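Local coordinates for N-acetylglucosamine-6-phosphate deacetylase (Mycobacterium smegmatis, PDB 6FV4), which probably catalyses the metal-dependent deacetylation of N-acetylglucosamine-6-phosphate, yielding glucosamine-6-phosphate and acetate in amino-sugar metabolism, at residues His225-Ala229 with Val259-Pro263; Phe68-His74 with Ser101-Ser107. The protein carries 1 engineered substitution. One frame throughout, in Å; residues are numbered along the deposited sequence.

Both contacts belong to the metal-binding barrel of the amidohydrolase family. Contact 2 closes first along the chain, pairing strand 63-76 with strands 101-102 and 104-109 near the centre of the chain; contact 1 follows, joining the loops after strands 222-223 and 251-255. Their centres are about 18 Å apart, yet they meet at the metals, where H225 CD2 lies 3.9 Å from H72 CE1. Contact 2 supplies H72 and H74 to zinc, contact 1 supplies H225 to cadmium, and E138 binds both ions, one through each carboxylate oxygen. E253 OE1 accepts bonds from H225 N and H72 ND1, so a single second-shell carboxylate ties the two contacts together.

Contact 1: His225-Ala229 with Val259-Pro263; sequences HLFNA and VHVAP. With CD (cadmium ion), chain J.
Two active-site loops of the metallo-dependent hydrolase barrel meet where N228 reaches H260, both residues predicted to bind substrate. N228 ND2 donates to H260 O at 3.1 Å with an N-H...O angle of 160°. The acceptor lies near the amide plane of N228, but the nitrogen stands 41° out of the carbonyl plane of H260, so the bond is nearly straight at the donor and off the lone pairs at the acceptor. Meanwhile N228 OD1 comes within 3.5 Å of H260 CB and sits at the edge of the imidazole; the amide and ring planes are about at right angles. The asparagine thus touches both the main chain and the side chain of H260. Its CG is anti to the carbonyl carbon (chi1 -62°), which sends the amide across to the other loop.

V261 CG1 packs on F227 CB at 4.1 Å and also rests near the carbonyl oxygen L226 O, 3.9 Å away. The phenylalanine ring itself leads away from V261.

The first loop is folded by a type II turn, closed by N228 N donating to H225 O at 3.0 Å. Within the turn N228 CB sits over one face of the H225 ring, 3.5 Å above its plane and offset toward the rim, while H225 NE2 binds cadmium at 2.5 Å. E138, H150, H204 and a water are among its other ligands. H260 ND1 is held by D257, and H260 O takes a second bond from R235 of the second subunit, so the loop joins the dimer interface to the active site.

Strand 251-255 contributes I255, which touches H225, N228 and H260; L226 inserts between helices 240-246 and 263-273, and F227 packs on I265 and I269 of the latter, which starts just after A262.

Contact 2: Phe68-His74 with Ser101-Ser107; sequences FVDTHLH and STTLVAS. With ZN (zinc ion), chain H.
D70 is held through its backbone N and O by the neighbouring strand: N donates to T103 O at 3.0 Å, and O accepts from V105 N at 2.9 Å, with the donor in the carbonyl plane. This is parallel beta pairing, the axes of 68-71 and 104-107 running 18° apart. Before it, a beta bulge shifts the register by one, and F68 O takes two weak bonds, from T102 N and T103 N. Beyond the corner at H72 a single sound backbone bond joins the segments, S107 N donating to L73 O at 2.8 Å. T71 O, buried here, has no polar partner in the model.

Side-chain and water bonds supplement the backbone ones. S107 OG, whose strongest partner is H136, receives a weak bond from L73 N. One water links D70 OD1 to S101 OG, and T282 holds the same carboxylate oxygen; another accepts from H74 ND1 and donates to S107 O.

Metal binding follows the HxH pattern of the family: H72 NE2 and H74 NE2 each bind zinc at 2.1 Å, with E138 a further ligand. S107 CB makes a CH-pi contact over one face of the H74 ring, 4.0 Å from its centroid and 26° off the normal. The opposing strand thereby backs a ligand of the zinc.

Among apolar contacts, V69 CG1 lies alongside T103 CG2 at 3.9 Å, on the other face of the sheet from L73 CD1 and L104 CD2, which meet at 4.0 Å. L73 CG sits between backbone N and carbonyl carbon (chi1 67°), which sets CD2 3.3 Å from the polar V105 O.

Helix 86-98 packs on L73, S101 and L104, helix 339-357 covers F68, V69 and T71, and M324 of helix 324-334 touches F68, D70 and S101.

Contact 1: His225-Ala229 with Val259-Pro263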
loop_
_atom_site.group_PDB
_atom_site.type_symbol
_atom_site.label_atom_id
_atom_site.label_comp_id
_atom_site.label_asym_id
_atom_site.label_seq_id
_atom_site.Cartn_x
_atom_site.Cartn_y
_atom_site.Cartn_z
ATOM N N HIS B 225 -6.350 -9.403 11.685
ATOM C CA HIS B 225 -5.400 -8.348 12.043
ATOM C C HIS B 225 -4.155 -8.302 11.155
ATOM O O HIS B 225 -3.082 -8.807 11.521
ATOM C CB HIS B 225 -4.999 -8.421 13.528
ATOM C CG HIS B 225 -4.551 -9.778 13.992
ATOM N ND1 HIS B 225 -3.753 -10.605 13.234
ATOM C CD2 HIS B 225 -4.766 -10.430 15.158
ATOM C CE1 HIS B 225 -3.492 -11.708 13.909
ATOM N NE2 HIS B 225 -4.078 -11.615 15.088
ATOM N N LEU B 226 -4.332 -7.698 9.979
ATOM C CA LEU B 226 -3.288 -7.536 8.974
ATOM C C LEU B 226 -1.963 -7.131 9.597
ATOM O O LEU B 226 -1.916 -6.240 10.445
ATOM C CB LEU B 226 -3.718 -6.477 7.953
ATOM C CG LEU B 226 -3.002 -6.590 6.611
ATOM C CD1 LEU B 226 -3.585 -7.694 5.778
ATOM C CD2 LEU B 226 -3.080 -5.266 5.841
ATOM N N PHE B 227 -0.899 -7.816 9.163
ATOM C CA PHE B 227 0.501 -7.656 9.555
ATOM C C PHE B 227 0.836 -8.366 10.864
ATOM O O PHE B 227 1.990 -8.762 11.069
ATOM C CB PHE B 227 0.901 -6.174 9.641
ATOM C CG PHE B 227 1.112 -5.527 8.293
ATOM C CD1 PHE B 227 2.314 -5.691 7.605
ATOM C CD2 PHE B 227 0.097 -4.782 7.704
ATOM C CE1 PHE B 227 2.515 -5.093 6.355
ATOM C CE2 PHE B 227 0.283 -4.190 6.456
ATOM C CZ PHE B 227 1.499 -4.346 5.776
ATOM N N ASN B 228 -0.134 -8.537 11.759
ATOM C CA ASN B 228 0.126 -9.275 12.998
ATOM C C ASN B 228 -0.054 -10.764 12.764
ATOM O O ASN B 228 -1.009 -11.185 12.108
ATOM C CB ASN B 228 -0.793 -8.819 14.131
ATOM C CG ASN B 228 -0.600 -7.371 14.478
ATOM O OD1 ASN B 228 -1.543 -6.573 14.426
ATOM N ND2 ASN B 228 0.631 -7.006 14.814
ATOM N N ALA B 229 0.885 -11.559 13.294
ATOM C CA ALA B 229 0.845 -13.024 13.184
ATOM C C ALA B 229 0.788 -13.468 11.725
ATOM O O ALA B 229 0.060 -14.387 11.356
ATOM C CB ALA B 229 -0.325 -13.613 13.976
ATOM N N VAL B 259 0.431 0.188 18.934
ATOM C CA VAL B 259 1.428 -0.794 19.338
ATOM C C VAL B 259 1.554 -1.920 18.320
ATOM O O VAL B 259 2.653 -2.410 18.059
ATOM C CB VAL B 259 1.085 -1.358 20.736
ATOM C CG1 VAL B 259 1.982 -2.538 21.091
ATOM C CG2 VAL B 259 1.196 -0.270 21.790
ATOM N N HIS B 260 0.442 -2.361 17.755
ATOM C CA HIS B 260 0.485 -3.548 16.914
ATOM C C HIS B 260 1.007 -3.243 15.519
ATOM O O HIS B 260 1.677 -4.092 14.917
ATOM C CB HIS B 260 -0.905 -4.185 16.861
ATOM C CG HIS B 260 -1.210 -5.014 18.062
ATOM N ND1 HIS B 260 -1.582 -4.464 19.271
ATOM C CD2 HIS B 260 -1.153 -6.352 18.258
ATOM C CE1 HIS B 260 -1.745 -5.427 20.158
ATOM N NE2 HIS B 260 -1.496 -6.582 19.568
ATOM N N VAL B 261 0.700 -2.061 14.984
ATOM C CA VAL B 261 1.228 -1.622 13.698
ATOM C C VAL B 261 1.548 -0.140 13.824
ATOM O O VAL B 261 0.871 0.596 14.550
ATOM C CB VAL B 261 0.233 -1.877 12.518
ATOM C CG1 VAL B 261 -0.134 -3.348 12.399
ATOM C CG2 VAL B 261 -1.037 -1.052 12.669
ATOM N N ALA B 262 2.586 0.305 13.109
ATOM C CA ALA B 262 2.931 1.718 13.132
ATOM C C ALA B 262 1.791 2.541 12.531
ATOM O O ALA B 262 1.133 2.086 11.591
ATOM C CB ALA B 262 4.229 1.971 12.356
ATOM N N PRO B 263 1.505 3.731 13.066
ATOM C CA PRO B 263 0.461 4.583 12.453
ATOM C C PRO B 263 0.609 4.768 10.947
ATOM O O PRO B 263 -0.404 4.839 10.240
ATOM C CB PRO B 263 0.626 5.910 13.200
ATOM C CG PRO B 263 1.124 5.475 14.579
ATOM C CD PRO B 263 2.017 4.287 14.332
HETATM CD CD CD J . -4.421 -13.278 16.865
HETATM O O HOH W 1 -2.136 -12.404 17.722
#

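Contact 2: Phe68-His74 with Ser101-Ser107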
loop_
_atom_site.group_PDB
_atom_site.type_symbol
_atom_site.label_atom_id
_atom_site.label_comp_id
_atom_site.label_asym_id
_atom_site.label_seq_id
_atom_site.Cartn_x
_atom_site.Cartn_y
_atom_site.Cartn_z
ATOM N N PHE B 68 -20.066 1.635 17.715
ATOM C CA PHE B 68 -18.916 0.897 17.210
ATOM C C PHE B 68 -19.255 -0.591 17.089
ATOM O O PHE B 68 -20.016 -1.140 17.888
ATOM C CB PHE B 68 -17.699 1.090 18.124
ATOM C CG PHE B 68 -17.275 2.542 18.293
ATOM C CD1 PHE B 68 -16.988 3.045 19.558
ATOM C CD2 PHE B 68 -17.139 3.384 17.201
ATOM C CE1 PHE B 68 -16.579 4.365 19.737
ATOM C CE2 PHE B 68 -16.732 4.726 17.377
ATOM C CZ PHE B 68 -16.459 5.202 18.648
ATOM N N VAL B 69 -18.692 -1.227 16.058
ATOM C CA VAL B 69 -18.916 -2.630 15.722
ATOM C C VAL B 69 -17.564 -3.324 15.823
ATOM O O VAL B 69 -16.763 -3.284 14.877
ATOM C CB VAL B 69 -19.516 -2.794 14.320
ATOM C CG1 VAL B 69 -19.744 -4.282 14.005
ATOM C CG2 VAL B 69 -20.810 -1.996 14.196
ATOM N N ASP B 70 -17.283 -3.946 16.969
ATOM C CA ASP B 70 -16.008 -4.629 17.197
ATOM C C ASP B 70 -16.159 -6.094 16.820
ATOM O O ASP B 70 -16.854 -6.853 17.509
ATOM C CB ASP B 70 -15.566 -4.473 18.650
ATOM C CG ASP B 70 -14.106 -4.846 18.861
ATOM O OD1 ASP B 70 -13.626 -4.694 20.013
ATOM O OD2 ASP B 70 -13.439 -5.283 17.890
ATOM N N THR B 71 -15.523 -6.495 15.724
ATOM C CA THR B 71 -15.723 -7.826 15.172
ATOM C C THR B 71 -14.625 -8.809 15.554
ATOM O O THR B 71 -14.585 -9.919 15.015
ATOM C CB THR B 71 -15.848 -7.765 13.649
ATOM O OG1 THR B 71 -14.690 -7.125 13.089
ATOM C CG2 THR B 71 -17.098 -6.977 13.257
ATOM N N HIS B 72 -13.746 -8.453 16.480
ATOM C CA HIS B 72 -12.660 -9.364 16.841
ATOM C C HIS B 72 -12.141 -8.896 18.199
ATOM O O HIS B 72 -11.378 -7.931 18.269
ATOM C CB HIS B 72 -11.576 -9.360 15.767
ATOM C CG HIS B 72 -10.374 -10.208 16.082
ATOM N ND1 HIS B 72 -9.464 -10.582 15.121
ATOM C CD2 HIS B 72 -9.923 -10.733 17.246
ATOM C CE1 HIS B 72 -8.507 -11.306 15.677
ATOM N NE2 HIS B 72 -8.767 -11.418 16.967
ATOM N N LEU B 73 -12.572 -9.573 19.259
ATOM C CA LEU B 73 -12.090 -9.279 20.600
ATOM C C LEU B 73 -12.291 -10.506 21.472
ATOM O O LEU B 73 -13.160 -11.344 21.208
ATOM C CB LEU B 73 -12.788 -8.074 21.228
ATOM C CG LEU B 73 -14.265 -8.208 21.557
ATOM C CD1 LEU B 73 -14.625 -7.201 22.650
ATOM C CD2 LEU B 73 -15.090 -7.968 20.310
ATOM N N HIS B 74 -11.477 -10.585 22.528
ATOM C CA HIS B 74 -11.413 -11.770 23.376
ATOM C C HIS B 74 -11.994 -11.558 24.756
ATOM O O HIS B 74 -12.352 -12.539 25.417
ATOM C CB HIS B 74 -9.952 -12.240 23.502
ATOM C CG HIS B 74 -9.371 -12.667 22.197
ATOM N ND1 HIS B 74 -9.542 -13.937 21.690
ATOM C CD2 HIS B 74 -8.673 -11.978 21.263
ATOM C CE1 HIS B 74 -8.953 -14.022 20.509
ATOM N NE2 HIS B 74 -8.413 -12.847 20.232
ATOM N N SER B 101 -18.934 0.190 22.022
ATOM C CA SER B 101 -19.090 -0.975 21.155
ATOM C C SER B 101 -20.483 -1.528 21.392
ATOM O O SER B 101 -20.712 -2.254 22.358
ATOM C CB SER B 101 -18.030 -2.031 21.440
ATOM O OG SER B 101 -16.740 -1.554 21.151
ATOM N N THR B 102 -21.423 -1.182 20.506
ATOM C CA THR B 102 -22.793 -1.660 20.627
ATOM C C THR B 102 -23.037 -2.983 19.915
ATOM O O THR B 102 -24.119 -3.565 20.073
ATOM C CB THR B 102 -23.767 -0.605 20.097
ATOM O OG1 THR B 102 -23.339 -0.170 18.802
ATOM C CG2 THR B 102 -23.804 0.602 21.039
ATOM N N THR B 103 -22.076 -3.454 19.129
ATOM C CA THR B 103 -22.110 -4.764 18.501
ATOM C C THR B 103 -20.752 -5.414 18.708
ATOM O O THR B 103 -19.721 -4.766 18.495
ATOM C CB THR B 103 -22.414 -4.654 17.003
ATOM O OG1 THR B 103 -23.739 -4.139 16.828
ATOM C CG2 THR B 103 -22.299 -6.028 16.333
ATOM N N LEU B 104 -20.746 -6.689 19.092
ATOM C CA LEU B 104 -19.519 -7.401 19.427
ATOM C C LEU B 104 -19.512 -8.776 18.799
ATOM O O LEU B 104 -20.503 -9.513 18.898
ATOM C CB LEU B 104 -19.362 -7.583 20.942
ATOM C CG LEU B 104 -19.504 -6.330 21.795
ATOM C CD1 LEU B 104 -19.961 -6.669 23.201
ATOM C CD2 LEU B 104 -18.192 -5.601 21.827
ATOM N N VAL B 105 -18.381 -9.163 18.222
ATOM C CA VAL B 105 -18.193 -10.553 17.814
ATOM C C VAL B 105 -17.115 -11.166 18.705
ATOM O O VAL B 105 -15.957 -10.720 18.711
ATOM C CB VAL B 105 -17.869 -10.674 16.321
ATOM C CG1 VAL B 105 -17.576 -12.133 15.956
ATOM C CG2 VAL B 105 -19.050 -10.176 15.523
ATOM N N ALA B 106 -17.513 -12.151 19.502
ATOM C CA ALA B 106 -16.631 -12.706 20.516
ATOM C C ALA B 106 -15.735 -13.757 19.881
ATOM O O ALA B 106 -16.218 -14.650 19.187
ATOM C CB ALA B 106 -17.440 -13.302 21.669
ATOM N N SER B 107 -14.434 -13.641 20.105
ATOM C CA SER B 107 -13.450 -14.499 19.466
ATOM C C SER B 107 -12.966 -15.568 20.431
ATOM O O SER B 107 -12.780 -15.308 21.623
ATOM C CB SER B 107 -12.230 -13.705 18.976
ATOM O OG SER B 107 -12.594 -12.584 18.200
HETATM ZN ZN ZN H . -7.528 -12.364 18.404
HETATM O O HOH W 2 -14.905 -3.324 21.617
HETATM O O HOH W 3 -10.704 -15.804 23.217
#